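Local coordinates for protein lipocalin AI-4 (Rhodnius prolixus, PDB 5H9N) that binds cysteinyl leukotrienes such as leukotriene C4 inside its lipocalin barrel, probably sequestering them during blood feeding, at residues 21-27 / 78-82; 31-37 / 122-128; 92-96 / 108-112. The protein carries 1 engineered substitution. All blocks are in the same frame, centred on the assembly; numbering follows the deposited sequence. Where two conformers were deposited one is given.

Contact 1 of 3, residues 21-27 / 78-82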
loop_
_atom_site.group_PDB
_atom_site.type_symbol
_atom_site.label_atom_id
_atom_site.label_comp_id
_atom_site.label_asym_id
_atom_site.label_seq_id
_atom_site.Cartn_x
_atom_site.Cartn_y
_atom_site.Cartn_z
ATOM N N PHE A 21 -8.190 -11.344 7.005
ATOM C CA PHE A 21 -7.539 -10.058 7.251
ATOM C C PHE A 21 -8.157 -9.352 8.452
ATOM O O PHE A 21 -9.380 -9.227 8.550
ATOM C CB PHE A 21 -7.624 -9.159 6.022
ATOM C CG PHE A 21 -7.079 -7.772 6.246
ATOM C CD1 PHE A 21 -5.724 -7.570 6.462
ATOM C CD2 PHE A 21 -7.919 -6.670 6.223
ATOM C CE1 PHE A 21 -5.217 -6.300 6.663
ATOM C CE2 PHE A 21 -7.415 -5.392 6.424
ATOM C CZ PHE A 21 -6.059 -5.207 6.634
ATOM N N ASP A 22 -7.294 -8.913 9.367
ATOM C CA ASP A 22 -7.690 -8.246 10.601
ATOM C C ASP A 22 -7.324 -6.768 10.523
ATOM O O ASP A 22 -6.184 -6.383 10.799
ATOM C CB ASP A 22 -7.008 -8.916 11.802
ATOM C CG ASP A 22 -7.505 -8.396 13.143
ATOM O OD1 ASP A 22 -8.078 -7.288 13.206
ATOM O OD2 ASP A 22 -7.309 -9.109 14.152
ATOM N N ALA A 23 -8.290 -5.939 10.148
ATOM C CA ALA A 23 -8.035 -4.520 9.939
ATOM C C ALA A 23 -7.527 -3.836 11.201
ATOM O O ALA A 23 -6.692 -2.929 11.125
ATOM C CB ALA A 23 -9.286 -3.829 9.425
ATOM N N ASN A 24 -8.005 -4.280 12.360
ATOM C CA ASN A 24 -7.600 -3.671 13.618
ATOM C C ASN A 24 -6.113 -3.848 13.895
ATOM O O ASN A 24 -5.477 -2.973 14.479
ATOM C CB ASN A 24 -8.414 -4.243 14.783
ATOM C CG ASN A 24 -9.824 -3.688 14.838
ATOM O OD1 ASN A 24 -10.130 -2.670 14.217
ATOM N ND2 ASN A 24 -10.692 -4.355 15.592
ATOM N N ARG A 25 -5.555 -4.978 13.474
ATOM C CA ARG A 25 -4.138 -5.230 13.716
ATOM C C ARG A 25 -3.254 -4.610 12.652
ATOM O O ARG A 25 -2.085 -4.349 12.897
ATOM C CB ARG A 25 -3.850 -6.725 13.789
ATOM C CG ARG A 25 -4.453 -7.410 14.997
ATOM C CD ARG A 25 -3.807 -8.764 15.187
ATOM N NE ARG A 25 -2.403 -8.617 15.547
ATOM C CZ ARG A 25 -1.462 -9.506 15.252
ATOM N NH1 ARG A 25 -1.779 -10.600 14.574
ATOM N NH2 ARG A 25 -0.207 -9.291 15.616
ATOM N N PHE A 26 -3.800 -4.389 11.464
ATOM C CA PHE A 26 -3.008 -3.782 10.407
ATOM C C PHE A 26 -2.958 -2.256 10.526
ATOM O O PHE A 26 -1.892 -1.651 10.401
ATOM C CB PHE A 26 -3.536 -4.156 9.023
ATOM C CG PHE A 26 -2.774 -3.480 7.924
ATOM C CD1 PHE A 26 -1.511 -3.933 7.574
ATOM C CD2 PHE A 26 -3.279 -2.355 7.277
ATOM C CE1 PHE A 26 -0.778 -3.295 6.604
ATOM C CE2 PHE A 26 -2.545 -1.714 6.296
ATOM C CZ PHE A 26 -1.298 -2.190 5.959
ATOM N N PHE A 27 -4.111 -1.637 10.742
ATOM C CA PHE A 27 -4.191 -0.180 10.781
ATOM C C PHE A 27 -3.887 0.357 12.171
ATOM O O PHE A 27 -4.688 1.080 12.770
ATOM C CB PHE A 27 -5.567 0.292 10.303
ATOM C CG PHE A 27 -5.821 0.028 8.844
ATOM C CD1 PHE A 27 -5.189 0.784 7.868
ATOM C CD2 PHE A 27 -6.684 -0.982 8.445
ATOM C CE1 PHE A 27 -5.420 0.545 6.526
ATOM C CE2 PHE A 27 -6.922 -1.227 7.106
ATOM C CZ PHE A 27 -6.291 -0.467 6.143
ATOM N N PHE A 78 -10.475 -4.530 -0.363
ATOM C CA PHE A 78 -10.012 -3.233 -0.858
ATOM C C PHE A 78 -10.509 -2.059 -0.032
ATOM O O PHE A 78 -11.626 -2.056 0.517
ATOM C CB PHE A 78 -10.418 -3.036 -2.322
ATOM C CG PHE A 78 -9.422 -3.609 -3.294
ATOM C CD1 PHE A 78 -9.488 -4.936 -3.665
ATOM C CD2 PHE A 78 -8.402 -2.819 -3.822
ATOM C CE1 PHE A 78 -8.553 -5.466 -4.555
ATOM C CE2 PHE A 78 -7.485 -3.345 -4.686
ATOM C CZ PHE A 78 -7.560 -4.658 -5.064
ATOM N N TYR A 79 -9.646 -1.049 0.015
ATOM C CA TYR A 79 -9.905 0.217 0.674
ATOM C C TYR A 79 -9.716 1.342 -0.320
ATOM O O TYR A 79 -8.848 1.267 -1.194
ATOM C CB TYR A 79 -8.963 0.405 1.868
ATOM C CG TYR A 79 -9.255 -0.560 2.984
ATOM C CD1 TYR A 79 -8.750 -1.851 2.955
ATOM C CD2 TYR A 79 -10.084 -0.202 4.038
ATOM C CE1 TYR A 79 -9.040 -2.748 3.959
ATOM C CE2 TYR A 79 -10.372 -1.086 5.048
ATOM C CZ TYR A 79 -9.848 -2.351 5.010
ATOM O OH TYR A 79 -10.146 -3.241 6.013
ATOM N N SER A 80 -10.517 2.392 -0.174
ATOM C CA SER A 80 -10.360 3.631 -0.923
ATOM C C SER A 80 -9.871 4.703 0.032
ATOM O O SER A 80 -10.467 4.908 1.093
ATOM C CB SER A 80 -11.683 4.052 -1.559
ATOM O OG SER A 80 -11.596 5.331 -2.155
ATOM N N PHE A 81 -8.794 5.383 -0.339
ATOM C CA PHE A 81 -8.265 6.477 0.460
ATOM C C PHE A 81 -8.384 7.787 -0.284
ATOM O O PHE A 81 -7.920 7.912 -1.425
ATOM C CB PHE A 81 -6.811 6.199 0.841
ATOM C CG PHE A 81 -6.674 5.193 1.935
ATOM C CD1 PHE A 81 -6.710 5.588 3.255
ATOM C CD2 PHE A 81 -6.566 3.839 1.650
ATOM C CE1 PHE A 81 -6.618 4.656 4.282
ATOM C CE2 PHE A 81 -6.456 2.905 2.681
ATOM C CZ PHE A 81 -6.497 3.320 3.993
ATOM N N GLN A 82 -9.012 8.750 0.375
ATOM C CA GLN A 82 -9.103 10.100 -0.131
ATOM C C GLN A 82 -8.008 10.913 0.526
ATOM O O GLN A 82 -7.992 11.055 1.742
ATOM C CB GLN A 82 -10.475 10.693 0.169
ATOM C CG GLN A 82 -10.748 11.992 -0.560
ATOM C CD GLN A 82 -10.627 11.835 -2.061
ATOM O OE1 GLN A 82 -11.022 10.811 -2.621
ATOM N NE2 GLN A 82 -10.074 12.848 -2.722
#
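Tyr79 reaches from its strand as the bump of this contact, and the hollow that takes it is built by Phe21, Ala23 and Phe27 around the short helix 23-26. The phenol end goes in first. Tyr79 OH lies 3.5 Å from Phe21 CE2, meeting that ring at its edge and near its plane, and 3.6 Å from the methyl carbon Ala23 CB. Phe27 closes the hollow across the tyrosine ring: its CE2/CZ edge is set against one face of Tyr79 in an edge-to-face pair, centroids 5.1 Å apart and planes at 66°, with Phe27 CE2 3.8 Å from Tyr79 CZ. With CG of Phe27 anti to its own carbonyl carbon (chi1 -67°), the ring is thrown forward from the end of the helix to the strand. The other side of the same ring tip serves Phe81, which comes from the opposite direction and offers its edge, Phe81 CZ lying 3.9 Å from Phe27 CE1. Phe27 is thus a wedge between two strand aromatics, while the Phe26 ring edge, at CD2, backs one of its faces. Apart from the phenol oxygen, the surfaces that meet are aromatic rings and a methyl group; the polar work is local to the helix, where Asp22 is the N-cap and OD1 takes weak bonds from the backbone N of Asn24 and Arg25. Phe26 and Phe81 also touch the bound leukotriene, so the contact borders the pocket. Phe26 turns to strand 105-112 and Phe21 to Val97 of strand 90-100, while Tyr79 and Phe81 also touch strand 63-71.

Contact 2 of 3, residues 31-37 / 122-128; sequences WYLTHSR and NFLLFNR. With LTX ((5~{S},6~{R},7~{E},9~{E},11~{Z},14~{Z})-6-[(2~{R})-2-[[(4~{S})-4-azanyl-5-oxidanyl-5-oxidanylidene-pentanoyl]amino]-3-( 2-hydroxy-2-oxoethylamino)-3-oxidanylidene-propyl]sulfanyl-5-oxidanyl-icosa-7,9,11,14-tetraenoic acid), chain B.
A classic beta bulge interrupts the antiparallel pairing of these two strands of the lipocalin barrel: Thr34 and His35 both face Leu125, so the register slips by one. Leu125 O receives Thr34 N at 3.0 Å and, weakly, His35 N. The Thr34 hydroxyl, between its backbone N and carbonyl carbon (chi1 59°), meets Asn127 ND2 at 3.0 Å; this oxygen lies in the amide plane and the bond is nearly straight (163°). Thr34 OG1 also shares a hydrogen bond with ND1 of His35.

Inside the barrel, the Phe126 ring is held between Leu33 CD1 over one face and the leukotriene tail, C19, over the other. Asn122 ND2 donates to the ligand carboxylate at O1, 2.9 Å away, while its OD1 takes the backbone N of Asp38.

At the other end of the pairing Arg128, bent at chi2, lays its guanidinium flat on the indole of Trp31, planes 16° apart, in a cation-pi stack. Backbone carbonyls of Thr28, Asp30 and Tyr102 hold that guanidinium, and Phe26 O holds Trp31 NE1. The aliphatic chain joins in, Arg128 CD standing 3.6 Å from the centroid of the Trp31 six-membered ring.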
loop_
_atom_site.group_PDB
_atom_site.type_symbol
_atom_site.label_atom_id
_atom_site.label_comp_id
_atom_site.label_asym_id
_atom_site.label_seq_id
_atom_site.Cartn_x
_atom_site.Cartn_y
_atom_site.Cartn_z
ATOM N N TRP A 31 4.164 2.057 9.594
ATOM C CA TRP A 31 4.643 1.142 8.567
ATOM C C TRP A 31 5.623 1.895 7.655
ATOM O O TRP A 31 5.256 2.942 7.120
ATOM C CB TRP A 31 3.492 0.617 7.720
ATOM C CG TRP A 31 2.606 -0.430 8.337
ATOM C CD1 TRP A 31 1.338 -0.258 8.809
ATOM C CD2 TRP A 31 2.915 -1.817 8.505
ATOM N NE1 TRP A 31 0.831 -1.458 9.260
ATOM C CE2 TRP A 31 1.783 -2.430 9.082
ATOM C CE3 TRP A 31 4.041 -2.600 8.212
ATOM C CZ2 TRP A 31 1.750 -3.792 9.384
ATOM C CZ3 TRP A 31 4.004 -3.942 8.510
ATOM C CH2 TRP A 31 2.865 -4.531 9.075
ATOM N N TYR A 32 6.822 1.355 7.428
ATOM C CA TYR A 32 7.788 1.945 6.499
ATOM C C TYR A 32 7.663 1.272 5.153
ATOM O O TYR A 32 7.643 0.044 5.069
ATOM C CB TYR A 32 9.220 1.795 7.031
ATOM C CG TYR A 32 9.452 2.533 8.318
ATOM C CD1 TYR A 32 9.125 1.949 9.536
ATOM C CD2 TYR A 32 9.973 3.824 8.323
ATOM C CE1 TYR A 32 9.312 2.625 10.728
ATOM C CE2 TYR A 32 10.172 4.508 9.514
ATOM C CZ TYR A 32 9.835 3.898 10.703
ATOM O OH TYR A 32 10.015 4.554 11.902
ATOM N N LEU A 33 7.601 2.070 4.089
ATOM C CA LEU A 33 7.546 1.532 2.743
ATOM C C LEU A 33 8.979 1.235 2.292
ATOM O O LEU A 33 9.712 2.142 1.883
ATOM C CB LEU A 33 6.842 2.527 1.811
ATOM C CG LEU A 33 6.756 2.149 0.330
ATOM C CD1 LEU A 33 6.291 0.718 0.149
ATOM C CD2 LEU A 33 5.836 3.118 -0.424
ATOM N N THR A 34 9.413 -0.010 2.398
ATOM C CA THR A 34 10.826 -0.310 2.172
ATOM C C THR A 34 11.153 -0.795 0.758
ATOM O O THR A 34 12.280 -0.653 0.319
ATOM C CB THR A 34 11.335 -1.350 3.191
ATOM O OG1 THR A 34 10.570 -2.558 3.091
ATOM C CG2 THR A 34 11.214 -0.841 4.603
ATOM N N HIS A 35 10.196 -1.399 0.064
ATOM C CA HIS A 35 10.419 -1.961 -1.265
ATOM C C HIS A 35 9.169 -1.817 -2.105
ATOM O O HIS A 35 8.063 -1.782 -1.554
ATOM C CB HIS A 35 10.774 -3.453 -1.224
ATOM C CG HIS A 35 12.006 -3.782 -0.446
ATOM N ND1 HIS A 35 12.064 -3.682 0.924
ATOM C CD2 HIS A 35 13.211 -4.254 -0.846
ATOM C CE1 HIS A 35 13.264 -4.050 1.335
ATOM N NE2 HIS A 35 13.979 -4.395 0.281
ATOM N N SER A 36 9.304 -1.808 -3.423
ATOM C CA SER A 36 8.130 -1.816 -4.295
ATOM C C SER A 36 8.517 -2.406 -5.651
ATOM O O SER A 36 9.704 -2.427 -6.021
ATOM C CB SER A 36 7.544 -0.408 -4.430
ATOM O OG SER A 36 8.492 0.492 -4.972
ATOM N N ARG A 37 7.535 -2.916 -6.386
ATOM C CA ARG A 37 7.783 -3.503 -7.698
ATOM C C ARG A 37 8.348 -2.452 -8.641
ATOM O O ARG A 37 9.346 -2.687 -9.305
ATOM C CB ARG A 37 6.495 -4.098 -8.274
ATOM C CG ARG A 37 6.717 -4.774 -9.624
ATOM C CD ARG A 37 5.412 -5.054 -10.350
ATOM N NE ARG A 37 4.731 -3.810 -10.705
ATOM C CZ ARG A 37 3.426 -3.696 -10.924
ATOM N NH1 ARG A 37 2.619 -4.752 -10.829
ATOM N NH2 ARG A 37 2.920 -2.512 -11.231
ATOM N N ASN A 122 0.919 -0.867 -8.329
ATOM C CA ASN A 122 2.196 -1.244 -7.756
ATOM C C ASN A 122 1.963 -2.319 -6.723
ATOM O O ASN A 122 0.850 -2.440 -6.176
ATOM C CB ASN A 122 2.883 -0.034 -7.119
ATOM C CG ASN A 122 4.393 -0.089 -7.237
ATOM O OD1 ASN A 122 4.983 -1.130 -7.551
ATOM N ND2 ASN A 122 5.033 1.045 -6.987
ATOM N N PHE A 123 3.003 -3.100 -6.453
ATOM C CA PHE A 123 3.042 -3.916 -5.240
ATOM C C PHE A 123 4.072 -3.313 -4.310
ATOM O O PHE A 123 5.159 -2.929 -4.736
ATOM C CB PHE A 123 3.366 -5.373 -5.541
ATOM C CG PHE A 123 2.231 -6.121 -6.183
ATOM C CD1 PHE A 123 2.077 -6.117 -7.564
ATOM C CD2 PHE A 123 1.313 -6.838 -5.412
ATOM C CE1 PHE A 123 1.039 -6.816 -8.168
ATOM C CE2 PHE A 123 0.277 -7.526 -6.004
ATOM C CZ PHE A 123 0.138 -7.522 -7.389
ATOM N N LEU A 124 3.685 -3.209 -3.040
ATOM C CA LEU A 124 4.408 -2.478 -2.010
ATOM C C LEU A 124 4.736 -3.396 -0.862
ATOM O O LEU A 124 3.868 -4.132 -0.403
ATOM C CB LEU A 124 3.552 -1.323 -1.493
ATOM C CG LEU A 124 2.929 -0.376 -2.521
ATOM C CD1 LEU A 124 2.045 0.646 -1.825
ATOM C CD2 LEU A 124 3.984 0.322 -3.332
ATOM N N LEU A 125 5.962 -3.332 -0.374
ATOM C CA LEU A 125 6.342 -4.044 0.836
ATOM C C LEU A 125 6.575 -3.046 1.956
ATOM O O LEU A 125 7.470 -2.178 1.863
ATOM C CB LEU A 125 7.588 -4.890 0.619
ATOM C CG LEU A 125 8.049 -5.690 1.852
ATOM C CD1 LEU A 125 6.989 -6.726 2.234
ATOM C CD2 LEU A 125 9.394 -6.355 1.598
ATOM N N PHE A 126 5.740 -3.178 2.985
ATOM C CA PHE A 126 5.848 -2.399 4.204
ATOM C C PHE A 126 6.489 -3.225 5.305
ATOM O O PHE A 126 6.277 -4.440 5.396
ATOM C CB PHE A 126 4.478 -1.897 4.659
ATOM C CG PHE A 126 3.872 -0.875 3.743
ATOM C CD1 PHE A 126 3.158 -1.272 2.612
ATOM C CD2 PHE A 126 4.037 0.481 3.974
ATOM C CE1 PHE A 126 2.598 -0.333 1.765
ATOM C CE2 PHE A 126 3.480 1.414 3.122
ATOM C CZ PHE A 126 2.758 1.001 2.026
ATOM N N ASN A 127 7.254 -2.547 6.153
ATOM C CA ASN A 127 7.950 -3.165 7.268
ATOM C C ASN A 127 7.758 -2.331 8.520
ATOM O O ASN A 127 7.705 -1.094 8.444
ATOM C CB ASN A 127 9.448 -3.305 6.950
ATOM C CG ASN A 127 9.799 -4.660 6.376
ATOM O OD1 ASN A 127 9.697 -5.662 7.083
ATOM N ND2 ASN A 127 10.256 -4.703 5.117
ATOM N N ARG A 128 7.646 -2.979 9.673
ATOM C CA ARG A 128 7.538 -2.249 10.928
ATOM C C ARG A 128 8.840 -1.540 11.291
ATOM O O ARG A 128 8.826 -0.556 12.028
ATOM C CB ARG A 128 7.118 -3.195 12.063
ATOM C CG ARG A 128 5.676 -3.713 11.958
ATOM C CD ARG A 128 4.660 -2.591 11.925
ATOM N NE ARG A 128 3.313 -3.115 12.143
ATOM C CZ ARG A 128 2.238 -2.351 12.320
ATOM N NH1 ARG A 128 2.361 -1.029 12.308
ATOM N NH2 ARG A 128 1.050 -2.906 12.526
HETATM O O2 LTX B . 1.076 2.984 -6.299
HETATM C C1 LTX B . 2.195 3.297 -6.770
HETATM O O1 LTX B . 3.255 3.223 -6.103
HETATM C C2 LTX B . 2.266 3.765 -8.205
HETATM C C3 LTX B . 2.516 5.269 -8.235
HETATM C C4 LTX B . 1.607 5.986 -7.239
HETATM C C5 LTX B . 1.652 7.493 -7.452
HETATM O O3 LTX B . 2.916 8.022 -7.025
HETATM C C6 LTX B . 0.527 8.206 -6.708
HETATM C C7 LTX B . 0.665 8.037 -5.200
HETATM C C8 LTX B . -0.234 7.364 -4.462
HETATM C C9 LTX B . -0.062 7.251 -3.005
HETATM C C10 LTX B . -1.010 6.805 -2.169
HETATM C C11 LTX B . -0.750 6.742 -0.727
HETATM C C12 LTX B . -1.581 6.296 0.224
HETATM C C13 LTX B . -2.981 5.758 -0.014
HETATM C C14 LTX B . -2.956 4.321 -0.494
HETATM C C15 LTX B . -2.723 3.280 0.297
HETATM C C16 LTX B . -2.472 3.431 1.779
HETATM C C17 LTX B . -1.465 2.383 2.245
HETATM C C18 LTX B . -1.374 2.396 3.765
HETATM C C19 LTX B . -0.182 1.597 4.273
HETATM C C20 LTX B . -0.140 1.598 5.789
HETATM O O32 LTX B . 3.178 12.023 -2.186
HETATM C C21 LTX B . 2.415 11.658 -3.100
HETATM O O31 LTX B . 2.437 10.514 -3.599
HETATM C CA3 LTX B . 1.419 12.656 -3.630
HETATM N N3 LTX B . 0.587 12.043 -4.653
HETATM C C22 LTX B . -0.176 12.736 -5.493
HETATM O O33 LTX B . -0.215 13.954 -5.454
HETATM C CA2 LTX B . -1.008 12.007 -6.510
HETATM C CB2 LTX B . -0.871 10.488 -6.409
HETATM S SG2 LTX B . 0.597 9.912 -7.196
HETATM N N2 LTX B . -0.715 12.488 -7.843
HETATM C CD1 LTX B . -1.678 12.846 -8.680
HETATM O OE1 LTX B . -2.837 12.474 -8.565
HETATM C CG1 LTX B . -1.225 13.748 -9.804
HETATM C CB1 LTX B . -2.281 13.852 -10.894
HETATM C CA1 LTX B . -1.632 14.316 -12.195
HETATM N N1 LTX B . -0.441 13.487 -12.473
HETATM C C23 LTX B . -1.217 15.753 -12.098
HETATM O O11 LTX B . -0.019 16.043 -12.316
HETATM O O12 LTX B . -2.085 16.605 -11.812
#

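Contact 3 of 3, residues 92-96 / 108-112; sequences TSYMA and LYRCG. With LTX ((5~{S},6~{R},7~{E},9~{E},11~{Z},14~{Z})-6-[(2~{R})-2-[[(4~{S})-4-azanyl-5-oxidanyl-5-oxidanylidene-pentanoyl]amino]-3-( 2-hydroxy-2-oxoethylamino)-3-oxidanylidene-propyl]sulfanyl-5-oxidanyl-icosa-7,9,11,14-tetraenoic acid), chain B.
Extended through chi1 (-176°) and chi2 and then bent at chi3 (66°), the Arg110 chain crosses Ser93, whose OG lies 3.4 Å from Arg110 CG, and turns its guanidinium to the ligand carboxylate. Arg110 supplies two bonds to that group: Arg110 NE to LTX O2 at 2.8 Å, in the guanidinium plane, and Arg110 NH2 to LTX O1 at 2.9 Å, almost straight at 177°. Asn122 ND2 is a further donor to O1. The paired bonds help to fix the rotation of the carboxylate and probably favour its ionised form. Arg110 NH1 is held by the Tyr48 hydroxyl, and the ligand polyene passes over one guanidinium face at C9. Met95, bent at chi2 and chi3, sets SD 3.6 Å from LTX C17 and CE 3.6 Å from Leu108 CD2. Backbone bonds pair Tyr94 with Cys111 and Ala96 with Tyr109; on the face that carries these four side chains, Cys111 joins Cys10 in a disulfide. This is an antiparallel hairpin of the lipocalin barrel, its inward side chains lining the leukotriene pocket.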
loop_
_atom_site.group_PDB
_atom_site.type_symbol
_atom_site.label_atom_id
_atom_site.label_comp_id
_atom_site.label_asym_id
_atom_site.label_seq_id
_atom_site.Cartn_x
_atom_site.Cartn_y
_atom_site.Cartn_z
ATOM N N THR A 92 -7.385 10.127 -5.075
ATOM C CA THR A 92 -7.998 8.933 -4.507
ATOM C C THR A 92 -7.138 7.744 -4.884
ATOM O O THR A 92 -6.764 7.591 -6.046
ATOM C CB THR A 92 -9.422 8.725 -5.022
ATOM O OG1 THR A 92 -10.179 9.919 -4.815
ATOM C CG2 THR A 92 -10.104 7.555 -4.307
ATOM N N SER A 93 -6.792 6.929 -3.895
ATOM C CA SER A 93 -5.946 5.757 -4.093
ATOM C C SER A 93 -6.603 4.516 -3.498
ATOM O O SER A 93 -7.245 4.604 -2.451
ATOM C CB SER A 93 -4.586 5.993 -3.450
ATOM O OG SER A 93 -3.730 4.879 -3.617
ATOM N N TYR A 94 -6.450 3.373 -4.154
ATOM C CA TYR A 94 -7.062 2.116 -3.709
ATOM C C TYR A 94 -5.988 1.128 -3.308
ATOM O O TYR A 94 -4.913 1.092 -3.910
ATOM C CB TYR A 94 -7.940 1.517 -4.817
ATOM C CG TYR A 94 -9.060 2.443 -5.220
ATOM C CD1 TYR A 94 -8.824 3.523 -6.075
ATOM C CD2 TYR A 94 -10.340 2.274 -4.715
ATOM C CE1 TYR A 94 -9.839 4.399 -6.417
ATOM C CE2 TYR A 94 -11.357 3.136 -5.064
ATOM C CZ TYR A 94 -11.096 4.194 -5.914
ATOM O OH TYR A 94 -12.108 5.054 -6.261
ATOM N N MET A 95 -6.275 0.301 -2.314
ATOM C CA MET A 95 -5.303 -0.676 -1.875
ATOM C C MET A 95 -5.946 -1.909 -1.277
ATOM O O MET A 95 -7.076 -1.865 -0.785
ATOM C CB MET A 95 -4.357 -0.036 -0.862
ATOM C CG MET A 95 -5.102 0.518 0.330
ATOM S SD MET A 95 -4.276 0.164 1.853
ATOM C CE MET A 95 -4.514 -1.547 1.586
ATOM N N ALA A 96 -5.202 -3.009 -1.294
ATOM C CA ALA A 96 -5.598 -4.222 -0.590
ATOM C C ALA A 96 -4.358 -4.816 0.052
ATOM O O ALA A 96 -3.270 -4.758 -0.533
ATOM C CB ALA A 96 -6.233 -5.217 -1.541
ATOM N N LEU A 108 1.291 -5.160 0.025
ATOM C CA LEU A 108 0.084 -4.493 -0.441
ATOM C C LEU A 108 0.072 -4.336 -1.940
ATOM O O LEU A 108 1.124 -4.251 -2.590
ATOM C CB LEU A 108 -0.061 -3.104 0.204
ATOM C CG LEU A 108 -0.751 -3.007 1.565
ATOM C CD1 LEU A 108 0.022 -3.794 2.620
ATOM C CD2 LEU A 108 -0.908 -1.550 1.985
ATOM N N TYR A 109 -1.127 -4.251 -2.485
ATOM C CA TYR A 109 -1.352 -3.842 -3.864
ATOM C C TYR A 109 -1.987 -2.469 -3.818
ATOM O O TYR A 109 -2.898 -2.249 -3.010
ATOM C CB TYR A 109 -2.259 -4.838 -4.578
ATOM C CG TYR A 109 -2.662 -4.409 -5.970
ATOM C CD1 TYR A 109 -1.749 -4.454 -7.018
ATOM C CD2 TYR A 109 -3.948 -3.954 -6.241
ATOM C CE1 TYR A 109 -2.107 -4.067 -8.290
ATOM C CE2 TYR A 109 -4.315 -3.566 -7.507
ATOM C CZ TYR A 109 -3.393 -3.611 -8.528
ATOM O OH TYR A 109 -3.800 -3.222 -9.790
ATOM N N ARG A 110 -1.495 -1.536 -4.626
ATOM C CA ARG A 110 -2.054 -0.199 -4.685
ATOM C C ARG A 110 -2.351 0.169 -6.129
ATOM O O ARG A 110 -1.598 -0.190 -7.030
ATOM C CB ARG A 110 -1.091 0.819 -4.062
ATOM C CG ARG A 110 -1.640 2.247 -3.994
ATOM C CD ARG A 110 -0.824 3.142 -3.068
ATOM N NE ARG A 110 0.526 3.350 -3.572
ATOM C CZ ARG A 110 1.514 3.885 -2.858
ATOM N NH1 ARG A 110 1.293 4.255 -1.600
ATOM N NH2 ARG A 110 2.720 4.012 -3.390
ATOM N N CYS A 111 -3.438 0.896 -6.355
ATOM C CA CYS A 111 -3.841 1.276 -7.701
ATOM C C CYS A 111 -4.672 2.551 -7.653
ATOM O O CYS A 111 -5.465 2.738 -6.737
ATOM C CB CYS A 111 -4.625 0.135 -8.351
ATOM S SG CYS A 111 -4.988 0.346 -10.085
ATOM N N GLY A 112 -4.518 3.418 -8.636
ATOM C CA GLY A 112 -5.328 4.615 -8.695
ATOM C C GLY A 112 -5.012 5.446 -9.914
ATOM O O GLY A 112 -3.990 5.245 -10.588
HETATM O O2 LTX B . 1.076 2.984 -6.299
HETATM C C1 LTX B . 2.195 3.297 -6.770
HETATM O O1 LTX B . 3.255 3.223 -6.103
HETATM C C2 LTX B . 2.266 3.765 -8.205
HETATM C C3 LTX B . 2.516 5.269 -8.235
HETATM C C4 LTX B . 1.607 5.986 -7.239
HETATM C C5 LTX B . 1.652 7.493 -7.452
HETATM O O3 LTX B . 2.916 8.022 -7.025
HETATM C C6 LTX B . 0.527 8.206 -6.708
HETATM C C7 LTX B . 0.665 8.037 -5.200
HETATM C C8 LTX B . -0.234 7.364 -4.462
HETATM C C9 LTX B . -0.062 7.251 -3.005
HETATM C C10 LTX B . -1.010 6.805 -2.169
HETATM C C11 LTX B . -0.750 6.742 -0.727
HETATM C C12 LTX B . -1.581 6.296 0.224
HETATM C C13 LTX B . -2.981 5.758 -0.014
HETATM C C14 LTX B . -2.956 4.321 -0.494
HETATM C C15 LTX B . -2.723 3.280 0.297
HETATM C C16 LTX B . -2.472 3.431 1.779
HETATM C C17 LTX B . -1.465 2.383 2.245
HETATM C C18 LTX B . -1.374 2.396 3.765
HETATM C C19 LTX B . -0.182 1.597 4.273
HETATM C C20 LTX B . -0.140 1.598 5.789
HETATM O O32 LTX B . 3.178 12.023 -2.186
HETATM C C21 LTX B . 2.415 11.658 -3.100
HETATM O O31 LTX B . 2.437 10.514 -3.599
HETATM C CA3 LTX B . 1.419 12.656 -3.630
HETATM N N3 LTX B . 0.587 12.043 -4.653
HETATM C C22 LTX B . -0.176 12.736 -5.493
HETATM O O33 LTX B . -0.215 13.954 -5.454
HETATM C CA2 LTX B . -1.008 12.007 -6.510
HETATM C CB2 LTX B . -0.871 10.488 -6.409
HETATM S SG2 LTX B . 0.597 9.912 -7.196
HETATM N N2 LTX B . -0.715 12.488 -7.843
HETATM C CD1 LTX B . -1.678 12.846 -8.680
HETATM O OE1 LTX B . -2.837 12.474 -8.565
HETATM C CG1 LTX B . -1.225 13.748 -9.804
HETATM C CB1 LTX B . -2.281 13.852 -10.894
HETATM C CA1 LTX B . -1.632 14.316 -12.195
HETATM N N1 LTX B . -0.441 13.487 -12.473
HETATM C C23 LTX B . -1.217 15.753 -12.098
HETATM O O11 LTX B . -0.019 16.043 -12.316
HETATM O O12 LTX B . -2.085 16.605 -11.812
#

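In the fold
From the N terminus, helix 23-26 comes first, and contact 1 brings it against strand 78-85, closing a long loop that contains four of the barrel strands. The chain passes directly from that helix into strand 30-36, so contact 2 opens inside this loop and ends beyond it: contacts 1 and 2 cross. Contact 3, a local hairpin of strands 90-100 and 105-112, follows contact 1 in series and falls within the span of contact 2. In the sheet, strand 78-85 adjoins 90-100, and 105-112 adjoins 120-127; contact 2 then joins 120-127 to 30-36, bringing the barrel round, with contacts 2 and 3 both touching the ligand.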